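Local coordinates for protein endoglucanase (Uncultured bacterium, PDB 3X17) that hydrolyses internal beta-1,4-glucosidic bonds of cellulose as a family 9 glycoside hydrolase with an N-terminal Ig-like domain, at residues N21-P27 / F110-Y116; A283-R287 / E346-V350; R411-Y417 / E457-A461. The contacts are given in a common frame with arbitrary orientation. Residue numbers count along the deposited sequence, not the author numbering.

Interaction 1. Residues N21-P27 / F110-Y116; sequences NQVGYHP and FAIGPVY
Two parallel strands of the Ig-like sheet meet here, the outermost strand 24-25 and its inner neighbour 110-112, whose chain then turns into helix 115-130 of the catalytic domain. Gly24 is in register with Ala111 and Tyr25 with Ile112. Three backbone bonds alternate between the strands: Ala111 N to Val23 O (2.9 Å), Tyr25 N to Ala111 O (3.0 Å) and Gly113 N to Tyr25 O (3.1 Å). Gly24, at phi/psi 144/-142, lets the strands close up, since a CB there would collide with Ala111 O; its CA approaches that oxygen to 3.1 Å. After an inverse gamma turn centred on Pro114, Val115 (m) fills the hollow over the glycine, with CG2 3.8 Å from Gly24 C and CB 3.8 Å from Val23 CG1. On the face carrying Tyr25 and Ile112, Tyr25 (m) sets its ring edge against the face of Phe110 (p) in an offset edge-to-face pair, centroids 5.5 Å apart and planes at 83°, while Pro27 CG rests 4.1 Å from Ile112 CG2. Asn21 (t) shapes the approach to the strand: OD1 accepts from Val23 N, an Asx turn, and from Gly24 N, which extends it to an Asx motif, both at 2.8 Å. Its ND2 also bonds Asp467 of helix 456-469, on which Tyr116 packs, so the contact sits at the domain junction. A water bridges the remaining gap, 2.9 Å from Gly24 O and 2.7 Å from Tyr116 OH.

Interaction 2. Residues A283-R287 / E346-V350; sequences AMAAR and ELWVV
Helical segments 283-287 and 346-350 run side by side in nearly the same direction, their axes 8.7 Å apart at closest approach and inclined at 24°. Ala283 lies level with Leu347 (CA-CA 5.4 Å) and Arg287 with Val350 (5.8 Å). Apolar contacts rest on small side chains that allow this close spacing. Ala283 CB points at the other backbone, 3.7 Å from Glu346 C, 4.0 Å from Leu347 CG and 4.2 Å from Val350 CG1; one turn on, Ala286 CB lies 4.1 Å from Val350 CG2.

The charged interaction joins Arg287 to Glu346. With chi1 t, the arginine reaches back along its helix and forms a very short salt bridge, NH2 to Glu346 OE1 at 2.5 Å, the glutamate being folded m, m to receive it. The Met284 side chain (m, t, p) lies against the same carboxylate in van der Waals contact, CG 3.4 Å from Glu346 CD. Arg287 NH1 has a second acidic partner in Glu199, from helix 184-200.

One water links the backbones: it donates to Ala283 O (3.0 Å) and Glu346 O (2.8 Å) and accepts a weak bond from Arg287 NH2 (2.9 Å). Helix 294-312 packs against Ala283, Ala286 and Leu347, while helix 381-390 touches Met284, Arg287 and Val349. Near-parallel packing of helices 272-288 and 337-351, with another helix between them in sequence, is characteristic of the (alpha/alpha)6 barrel of family 9 glycoside hydrolases.

Interaction 3. Residues R411-Y417 / E457-A461; sequences RSVFQTY and EYERA
Within the (alpha/alpha)6 barrel, helix 396-418 crosses helix 456-469 steeply: the axes of segments 411-417 and 457-461 make an angle of 62° and come no closer than 10.7 Å, a spacing bridged by large aromatic side chains. The closest CA pair is Tyr417 and Ala461, at 7.0 Å. Phe414, with the most surface covered, is a knob in a hole formed by Glu457, Tyr458, Arg460 and Ala461. Its t rotamer sends the ring across the gap, bringing CZ to 3.4 Å from Glu457 CD, CD1 to 3.9 Å from Ala461 CB and CG to 3.6 Å from Tyr458 CE1. The carboxylate of Glu457 is paired with Arg455, just before the segment.

One turn further on, Tyr417, also t, runs beneath Ala461 in a CH-pi contact: the methyl CB stands 3.7 Å from the ring centroid, only 7° off the ring normal. Ala461 thus meets both aromatic residues, touching the edge of the Phe414 ring and the face of the Tyr417 ring.

Tyr458 comes from the other helix, and its m rotamer carries the ring to Phe414, the two centroids 5.4 Å apart and the planes oblique at 53°. Its OH reaches to 3.6 Å from Arg411 CA. Leu446 of helix 435-452 packs against Tyr458 and Ala461, joining this crossing to a third helix. At the more exposed margin, Arg460 extends alongside the aromatic residues and its NE donates a hydrogen bond to Tyr417 OH at 3.3 Å.

How the interactions relate
From the N terminus, interaction 1 closes first, enclosing the 82 residues between its segments, which supply most of the Ig-like sheet, and delivering the chain to helix 115-130. Interaction 2 then encloses 58 residues, including helix 294-312, and interaction 3 encloses 39, including helix 435-452. The three closures follow in series, neither nested nor crossed. Interactions 2 and 3 tie separate helix pairs of the catalytic barrel, their centres 30 Å apart. Interactions 1 and 3 do not touch, their nearest atoms about 9 Å apart, yet helix 456-469 connects them: it supplies segment 457-461 and, further along, Asp467, which bonds Asn21 of the Ig-like domain.

Interaction 1. Residues N21-P27 / F110-Y116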
loop_
_atom_site.group_PDB
_atom_site.type_symbol
_atom_site.label_atom_id
_atom_site.label_comp_id
_atom_site.label_asym_id
_atom_site.label_seq_id
_atom_site.Cartn_x
_atom_site.Cartn_y
_atom_site.Cartn_z
ATOM N N ASN A 21 5.152 -17.413 -6.666
ATOM C CA ASN A 21 5.061 -16.659 -5.419
ATOM C C ASN A 21 6.064 -17.249 -4.453
ATOM O O ASN A 21 5.951 -18.429 -4.072
ATOM C CB ASN A 21 3.665 -16.810 -4.817
ATOM C CG ASN A 21 3.466 -15.945 -3.597
ATOM O OD1 ASN A 21 4.283 -15.959 -2.674
ATOM N ND2 ASN A 21 2.398 -15.135 -3.608
ATOM N N GLN A 22 7.009 -16.426 -4.010
ATOM C CA GLN A 22 8.123 -16.932 -3.233
ATOM C C GLN A 22 7.774 -17.208 -1.787
ATOM O O GLN A 22 8.576 -17.773 -1.051
ATOM C CB GLN A 22 9.304 -15.979 -3.302
ATOM C CG GLN A 22 10.112 -16.096 -4.593
ATOM C CD GLN A 22 11.025 -14.902 -4.804
ATOM O OE1 GLN A 22 11.644 -14.416 -3.855
ATOM N NE2 GLN A 22 11.239 -14.539 -6.060
ATOM N N VAL A 23 6.602 -16.772 -1.356
ATOM C CA VAL A 23 6.124 -17.189 -0.062
ATOM C C VAL A 23 5.297 -18.458 -0.289
ATOM O O VAL A 23 5.537 -19.487 0.337
ATOM C CB VAL A 23 5.245 -16.107 0.620
ATOM C CG1 VAL A 23 4.725 -16.634 1.967
ATOM C CG2 VAL A 23 6.057 -14.852 0.856
ATOM N N GLY A 24 4.333 -18.370 -1.196
ATOM C CA GLY A 24 3.601 -19.564 -1.643
ATOM C C GLY A 24 2.128 -19.300 -1.926
ATOM O O GLY A 24 1.771 -18.264 -2.501
ATOM N N TYR A 25 1.280 -20.266 -1.574
ATOM C CA TYR A 25 -0.111 -20.279 -2.035
ATOM C C TYR A 25 -1.006 -20.864 -0.963
ATOM O O TYR A 25 -0.614 -21.818 -0.284
ATOM C CB TYR A 25 -0.246 -21.110 -3.319
ATOM C CG TYR A 25 0.672 -20.665 -4.454
ATOM C CD1 TYR A 25 1.976 -21.140 -4.535
ATOM C CD2 TYR A 25 0.222 -19.810 -5.456
ATOM C CE1 TYR A 25 2.835 -20.724 -5.532
ATOM C CE2 TYR A 25 1.074 -19.411 -6.499
ATOM C CZ TYR A 25 2.376 -19.888 -6.531
ATOM O OH TYR A 25 3.255 -19.490 -7.525
ATOM N N HIS A 26 -2.193 -20.285 -0.797
ATOM C CA HIS A 26 -3.209 -20.880 0.057
ATOM C C HIS A 26 -3.814 -22.102 -0.657
ATOM O O HIS A 26 -3.932 -22.111 -1.882
ATOM C CB HIS A 26 -4.300 -19.857 0.373
ATOM C CG HIS A 26 -5.358 -20.370 1.302
ATOM N ND1 HIS A 26 -5.307 -20.182 2.667
ATOM C CD2 HIS A 26 -6.471 -21.108 1.068
ATOM C CE1 HIS A 26 -6.358 -20.752 3.231
ATOM N NE2 HIS A 26 -7.089 -21.308 2.281
ATOM N N PRO A 27 -4.213 -23.131 0.105
ATOM C CA PRO A 27 -4.725 -24.331 -0.582
ATOM C C PRO A 27 -5.928 -24.071 -1.508
ATOM O O PRO A 27 -6.039 -24.686 -2.568
ATOM C CB PRO A 27 -5.095 -25.269 0.562
ATOM C CG PRO A 27 -4.247 -24.806 1.750
ATOM C CD PRO A 27 -3.915 -23.360 1.537
ATOM N N PHE A 110 8.754 -22.810 -1.874
ATOM C CA PHE A 110 7.585 -22.063 -1.449
ATOM C C PHE A 110 6.666 -22.988 -0.660
ATOM O O PHE A 110 6.805 -24.202 -0.715
ATOM C CB PHE A 110 6.848 -21.485 -2.662
ATOM C CG PHE A 110 6.328 -22.533 -3.607
ATOM C CD1 PHE A 110 5.074 -23.110 -3.408
ATOM C CD2 PHE A 110 7.124 -22.993 -4.663
ATOM C CE1 PHE A 110 4.588 -24.087 -4.280
ATOM C CE2 PHE A 110 6.633 -23.961 -5.562
ATOM C CZ PHE A 110 5.370 -24.504 -5.370
ATOM N N ALA A 111 5.755 -22.416 0.106
ATOM C CA ALA A 111 4.856 -23.227 0.924
ATOM C C ALA A 111 3.456 -23.294 0.331
ATOM O O ALA A 111 3.014 -22.364 -0.333
ATOM C CB ALA A 111 4.800 -22.689 2.387
ATOM N N ILE A 112 2.762 -24.396 0.574
ATOM C CA ILE A 112 1.309 -24.387 0.485
ATOM C C ILE A 112 0.740 -24.495 1.884
ATOM O O ILE A 112 1.224 -25.277 2.689
ATOM C CB ILE A 112 0.768 -25.501 -0.433
ATOM C CG1 ILE A 112 1.159 -25.194 -1.880
ATOM C CG2 ILE A 112 -0.739 -25.584 -0.324
ATOM C CD1 ILE A 112 1.532 -26.401 -2.702
ATOM N N GLY A 113 -0.175 -23.595 2.217
ATOM C CA GLY A 113 -0.536 -23.336 3.604
ATOM C C GLY A 113 -1.209 -21.973 3.700
ATOM O O GLY A 113 -1.440 -21.326 2.678
ATOM N N PRO A 114 -1.520 -21.528 4.926
ATOM C CA PRO A 114 -2.176 -20.231 5.135
ATOM C C PRO A 114 -1.168 -19.069 5.015
ATOM O O PRO A 114 -0.915 -18.339 5.973
ATOM C CB PRO A 114 -2.732 -20.355 6.547
ATOM C CG PRO A 114 -1.721 -21.251 7.257
ATOM C CD PRO A 114 -1.256 -22.237 6.196
ATOM N N VAL A 115 -0.572 -18.920 3.838
ATOM C CA VAL A 115 0.643 -18.130 3.734
ATOM C C VAL A 115 0.408 -16.626 3.928
ATOM O O VAL A 115 1.345 -15.895 4.223
ATOM C CB VAL A 115 1.365 -18.378 2.400
ATOM C CG1 VAL A 115 1.764 -19.860 2.296
ATOM C CG2 VAL A 115 0.474 -17.960 1.216
ATOM N N TYR A 116 -0.824 -16.162 3.746
ATOM C CA TYR A 116 -1.045 -14.728 3.781
ATOM C C TYR A 116 -1.280 -14.243 5.191
ATOM O O TYR A 116 -1.355 -13.045 5.414
ATOM C CB TYR A 116 -2.154 -14.288 2.830
ATOM C CG TYR A 116 -1.656 -14.302 1.408
ATOM C CD1 TYR A 116 -0.629 -13.454 1.027
ATOM C CD2 TYR A 116 -2.059 -15.306 0.508
ATOM C CE1 TYR A 116 -0.031 -13.556 -0.228
ATOM C CE2 TYR A 116 -1.536 -15.357 -0.787
ATOM C CZ TYR A 116 -0.487 -14.499 -1.128
ATOM O OH TYR A 116 0.063 -14.522 -2.382
HETATM O O HOH W 1 -0.358 -16.818 -3.797
HETATM O O HOH W 2 -3.712 -17.450 3.989
#

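Interaction 2. Residues A283-R287 / E346-V350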
loop_
_atom_site.group_PDB
_atom_site.type_symbol
_atom_site.label_atom_id
_atom_site.label_comp_id
_atom_site.label_asym_id
_atom_site.label_seq_id
_atom_site.Cartn_x
_atom_site.Cartn_y
_atom_site.Cartn_z
ATOM N N ALA A 283 -13.245 10.376 10.668
ATOM C CA ALA A 283 -14.666 9.973 10.633
ATOM C C ALA A 283 -14.812 8.463 10.421
ATOM O O ALA A 283 -15.685 7.829 11.008
ATOM C CB ALA A 283 -15.428 10.730 9.571
ATOM N N MET A 284 -13.987 7.884 9.548
ATOM C CA MET A 284 -13.875 6.428 9.498
ATOM C C MET A 284 -13.571 5.785 10.854
ATOM O O MET A 284 -14.103 4.743 11.171
ATOM C CB MET A 284 -12.845 5.986 8.461
ATOM C CG MET A 284 -13.340 6.134 7.047
ATOM S SD MET A 284 -11.998 5.890 5.873
ATOM C CE MET A 284 -11.956 4.093 5.837
ATOM N N ALA A 285 -12.613 6.335 11.591
ATOM C CA ALA A 285 -12.191 5.717 12.850
ATOM C C ALA A 285 -13.319 5.828 13.858
ATOM O O ALA A 285 -13.474 4.961 14.732
ATOM C CB ALA A 285 -10.932 6.399 13.394
ATOM N N ALA A 286 -14.066 6.927 13.771
ATOM C CA ALA A 286 -15.200 7.130 14.667
ATOM C C ALA A 286 -16.197 5.975 14.516
ATOM O O ALA A 286 -16.766 5.513 15.500
ATOM C CB ALA A 286 -15.872 8.475 14.390
ATOM N N ARG A 287 -16.388 5.506 13.308
ATOM C CA ARG A 287 -17.304 4.439 13.036
ATOM C C ARG A 287 -16.696 3.134 13.476
ATOM O O ARG A 287 -17.344 2.323 14.050
ATOM C CB ARG A 287 -17.649 4.393 11.549
ATOM C CG ARG A 287 -18.283 3.122 11.067
ATOM C CD ARG A 287 -17.743 2.694 9.734
ATOM N NE ARG A 287 -17.727 3.805 8.844
ATOM C CZ ARG A 287 -16.936 3.972 7.801
ATOM N NH1 ARG A 287 -16.068 3.080 7.436
ATOM N NH2 ARG A 287 -17.063 5.063 7.112
ATOM N N GLU A 346 -17.638 10.132 4.554
ATOM C CA GLU A 346 -17.338 9.488 5.852
ATOM C C GLU A 346 -18.061 10.172 7.029
ATOM O O GLU A 346 -18.579 9.515 7.932
ATOM C CB GLU A 346 -15.832 9.439 6.105
ATOM C CG GLU A 346 -15.046 8.783 4.974
ATOM C CD GLU A 346 -15.467 7.332 4.694
ATOM O OE1 GLU A 346 -16.284 6.760 5.454
ATOM O OE2 GLU A 346 -14.909 6.730 3.756
ATOM N N LEU A 347 -18.126 11.494 6.994
ATOM C CA LEU A 347 -18.860 12.221 8.013
ATOM C C LEU A 347 -20.365 11.941 7.921
ATOM O O LEU A 347 -21.029 11.791 8.946
ATOM C CB LEU A 347 -18.571 13.731 7.924
ATOM C CG LEU A 347 -17.279 14.121 8.676
ATOM C CD1 LEU A 347 -16.706 15.453 8.185
ATOM C CD2 LEU A 347 -17.572 14.165 10.171
ATOM N N TRP A 348 -20.898 11.969 6.698
ATOM C CA TRP A 348 -22.289 11.575 6.451
ATOM C C TRP A 348 -22.600 10.181 7.000
ATOM O O TRP A 348 -23.649 9.969 7.619
ATOM C CB TRP A 348 -22.628 11.623 4.957
ATOM C CG TRP A 348 -24.050 11.193 4.698
ATOM C CD1 TRP A 348 -25.190 11.740 5.251
ATOM C CD2 TRP A 348 -24.482 10.058 3.946
ATOM N NE1 TRP A 348 -26.297 11.037 4.853
ATOM C CE2 TRP A 348 -25.896 9.990 4.064
ATOM C CE3 TRP A 348 -23.828 9.129 3.134
ATOM C CZ2 TRP A 348 -26.653 9.031 3.406
ATOM C CZ3 TRP A 348 -24.584 8.161 2.494
ATOM C CH2 TRP A 348 -25.979 8.118 2.633
ATOM N N VAL A 349 -21.678 9.241 6.776
ATOM C CA VAL A 349 -21.903 7.834 7.115
ATOM C C VAL A 349 -22.013 7.661 8.611
ATOM O O VAL A 349 -22.882 6.918 9.076
ATOM C CB VAL A 349 -20.778 6.891 6.592
ATOM C CG1 VAL A 349 -20.867 5.529 7.278
ATOM C CG2 VAL A 349 -20.854 6.727 5.088
ATOM N N VAL A 350 -21.140 8.320 9.381
ATOM C CA VAL A 350 -21.156 8.151 10.858
ATOM C C VAL A 350 -22.160 9.061 11.609
ATOM O O VAL A 350 -22.633 8.708 12.700
ATOM C CB VAL A 350 -19.720 8.282 11.468
ATOM C CG1 VAL A 350 -19.160 9.700 11.306
ATOM C CG2 VAL A 350 -19.667 7.793 12.935
HETATM O O HOH W 3 -17.770 7.037 9.048
#

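Interaction 3. Residues R411-Y417 / E457-A461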
loop_
_atom_site.group_PDB
_atom_site.type_symbol
_atom_site.label_atom_id
_atom_site.label_comp_id
_atom_site.label_asym_id
_atom_site.label_seq_id
_atom_site.Cartn_x
_atom_site.Cartn_y
_atom_site.Cartn_z
ATOM N N ARG A 411 -13.523 -3.052 -14.090
ATOM C CA ARG A 411 -13.532 -3.585 -15.447
ATOM C C ARG A 411 -12.325 -3.098 -16.256
ATOM O O ARG A 411 -11.569 -3.902 -16.799
ATOM C CB ARG A 411 -14.863 -3.300 -16.174
ATOM C CG ARG A 411 -15.387 -4.499 -16.974
ATOM C CD ARG A 411 -16.691 -4.196 -17.713
ATOM N NE ARG A 411 -17.762 -3.868 -16.778
ATOM C CZ ARG A 411 -18.466 -2.737 -16.805
ATOM N NH1 ARG A 411 -18.276 -1.857 -17.780
ATOM N NH2 ARG A 411 -19.376 -2.496 -15.867
ATOM N N SER A 412 -12.073 -1.796 -16.254
ATOM C CA SER A 412 -10.820 -1.337 -16.863
ATOM C C SER A 412 -9.562 -1.972 -16.240
ATOM O O SER A 412 -8.663 -2.374 -16.968
ATOM C CB SER A 412 -10.721 0.192 -16.908
ATOM O OG SER A 412 -10.817 0.708 -15.601
ATOM N N VAL A 413 -9.500 -2.097 -14.913
ATOM C CA VAL A 413 -8.363 -2.798 -14.317
ATOM C C VAL A 413 -8.230 -4.217 -14.897
ATOM O O VAL A 413 -7.152 -4.603 -15.346
ATOM C CB VAL A 413 -8.390 -2.826 -12.773
ATOM C CG1 VAL A 413 -7.308 -3.737 -12.255
ATOM C CG2 VAL A 413 -8.180 -1.416 -12.227
ATOM N N PHE A 414 -9.325 -4.976 -14.881
ATOM C CA PHE A 414 -9.322 -6.346 -15.360
ATOM C C PHE A 414 -8.862 -6.474 -16.808
ATOM O O PHE A 414 -8.089 -7.379 -17.142
ATOM C CB PHE A 414 -10.690 -6.981 -15.202
ATOM C CG PHE A 414 -10.676 -8.482 -15.387
ATOM C CD1 PHE A 414 -10.110 -9.301 -14.418
ATOM C CD2 PHE A 414 -11.098 -9.056 -16.594
ATOM C CE1 PHE A 414 -10.016 -10.680 -14.608
ATOM C CE2 PHE A 414 -11.017 -10.436 -16.788
ATOM C CZ PHE A 414 -10.465 -11.245 -15.798
ATOM N N GLN A 415 -9.273 -5.529 -17.651
ATOM C CA GLN A 415 -8.831 -5.517 -19.043
ATOM C C GLN A 415 -7.319 -5.343 -19.193
ATOM O O GLN A 415 -6.686 -5.966 -20.076
ATOM C CB GLN A 415 -9.553 -4.421 -19.816
ATOM C CG GLN A 415 -8.792 -3.945 -21.041
ATOM C CD GLN A 415 -9.559 -2.901 -21.852
ATOM O OE1 GLN A 415 -9.008 -2.288 -22.766
ATOM N NE2 GLN A 415 -10.832 -2.709 -21.531
ATOM N N THR A 416 -6.728 -4.468 -18.371
ATOM C CA THR A 416 -5.270 -4.332 -18.384
ATOM C C THR A 416 -4.608 -5.621 -17.896
ATOM O O THR A 416 -3.640 -6.110 -18.481
ATOM C CB THR A 416 -4.793 -3.129 -17.546
ATOM O OG1 THR A 416 -5.511 -1.957 -17.943
ATOM C CG2 THR A 416 -3.285 -2.878 -17.758
ATOM N N TYR A 417 -5.159 -6.198 -16.842
ATOM C CA TYR A 417 -4.611 -7.426 -16.302
ATOM C C TYR A 417 -4.559 -8.500 -17.400
ATOM O O TYR A 417 -3.598 -9.273 -17.485
ATOM C CB TYR A 417 -5.463 -7.889 -15.125
ATOM C CG TYR A 417 -5.409 -9.373 -14.821
ATOM C CD1 TYR A 417 -4.374 -9.912 -14.068
ATOM C CD2 TYR A 417 -6.445 -10.221 -15.211
ATOM C CE1 TYR A 417 -4.327 -11.285 -13.761
ATOM C CE2 TYR A 417 -6.441 -11.576 -14.858
ATOM C CZ TYR A 417 -5.358 -12.100 -14.150
ATOM O OH TYR A 417 -5.318 -13.438 -13.811
ATOM N N GLU A 457 -13.067 -14.245 -11.263
ATOM C CA GLU A 457 -11.933 -13.753 -12.001
ATOM C C GLU A 457 -11.358 -12.494 -11.385
ATOM O O GLU A 457 -10.222 -12.230 -11.525
ATOM C CB GLU A 457 -12.234 -13.569 -13.479
ATOM C CG GLU A 457 -13.115 -12.432 -13.853
ATOM C CD GLU A 457 -13.567 -12.498 -15.295
ATOM O OE1 GLU A 457 -13.168 -13.409 -16.030
ATOM O OE2 GLU A 457 -14.305 -11.610 -15.704
ATOM N N TYR A 458 -12.156 -11.716 -10.695
ATOM C CA TYR A 458 -11.640 -10.477 -10.109
ATOM C C TYR A 458 -10.751 -10.839 -8.918
ATOM O O TYR A 458 -9.635 -10.347 -8.785
ATOM C CB TYR A 458 -12.765 -9.544 -9.687
ATOM C CG TYR A 458 -13.354 -8.719 -10.817
ATOM C CD1 TYR A 458 -12.858 -8.802 -12.112
ATOM C CD2 TYR A 458 -14.428 -7.876 -10.585
ATOM C CE1 TYR A 458 -13.447 -8.077 -13.156
ATOM C CE2 TYR A 458 -14.996 -7.124 -11.603
ATOM C CZ TYR A 458 -14.502 -7.220 -12.880
ATOM O OH TYR A 458 -15.033 -6.408 -13.862
ATOM N N GLU A 459 -11.205 -11.807 -8.135
ATOM C CA GLU A 459 -10.442 -12.274 -6.992
ATOM C C GLU A 459 -9.128 -12.928 -7.424
ATOM O O GLU A 459 -8.063 -12.720 -6.804
ATOM C CB GLU A 459 -11.287 -13.246 -6.182
ATOM C CG GLU A 459 -10.835 -13.418 -4.748
ATOM C CD GLU A 459 -11.812 -14.260 -3.930
ATOM O OE1 GLU A 459 -12.886 -13.748 -3.580
ATOM O OE2 GLU A 459 -11.539 -15.448 -3.695
ATOM N N ARG A 460 -9.180 -13.639 -8.542
ATOM C CA ARG A 460 -7.954 -14.171 -9.114
ATOM C C ARG A 460 -7.013 -13.029 -9.528
ATOM O O ARG A 460 -5.813 -13.089 -9.256
ATOM C CB ARG A 460 -8.211 -15.116 -10.298
ATOM C CG ARG A 460 -6.898 -15.688 -10.899
ATOM C CD ARG A 460 -7.159 -16.618 -12.099
ATOM N NE ARG A 460 -7.462 -15.865 -13.321
ATOM C CZ ARG A 460 -8.650 -15.854 -13.935
ATOM N NH1 ARG A 460 -9.659 -16.575 -13.445
ATOM N NH2 ARG A 460 -8.834 -15.116 -15.033
ATOM N N ALA A 461 -7.559 -12.021 -10.205
ATOM C CA ALA A 461 -6.747 -10.909 -10.669
ATOM C C ALA A 461 -6.129 -10.153 -9.498
ATOM O O ALA A 461 -5.020 -9.666 -9.611
ATOM C CB ALA A 461 -7.553 -9.961 -11.572
#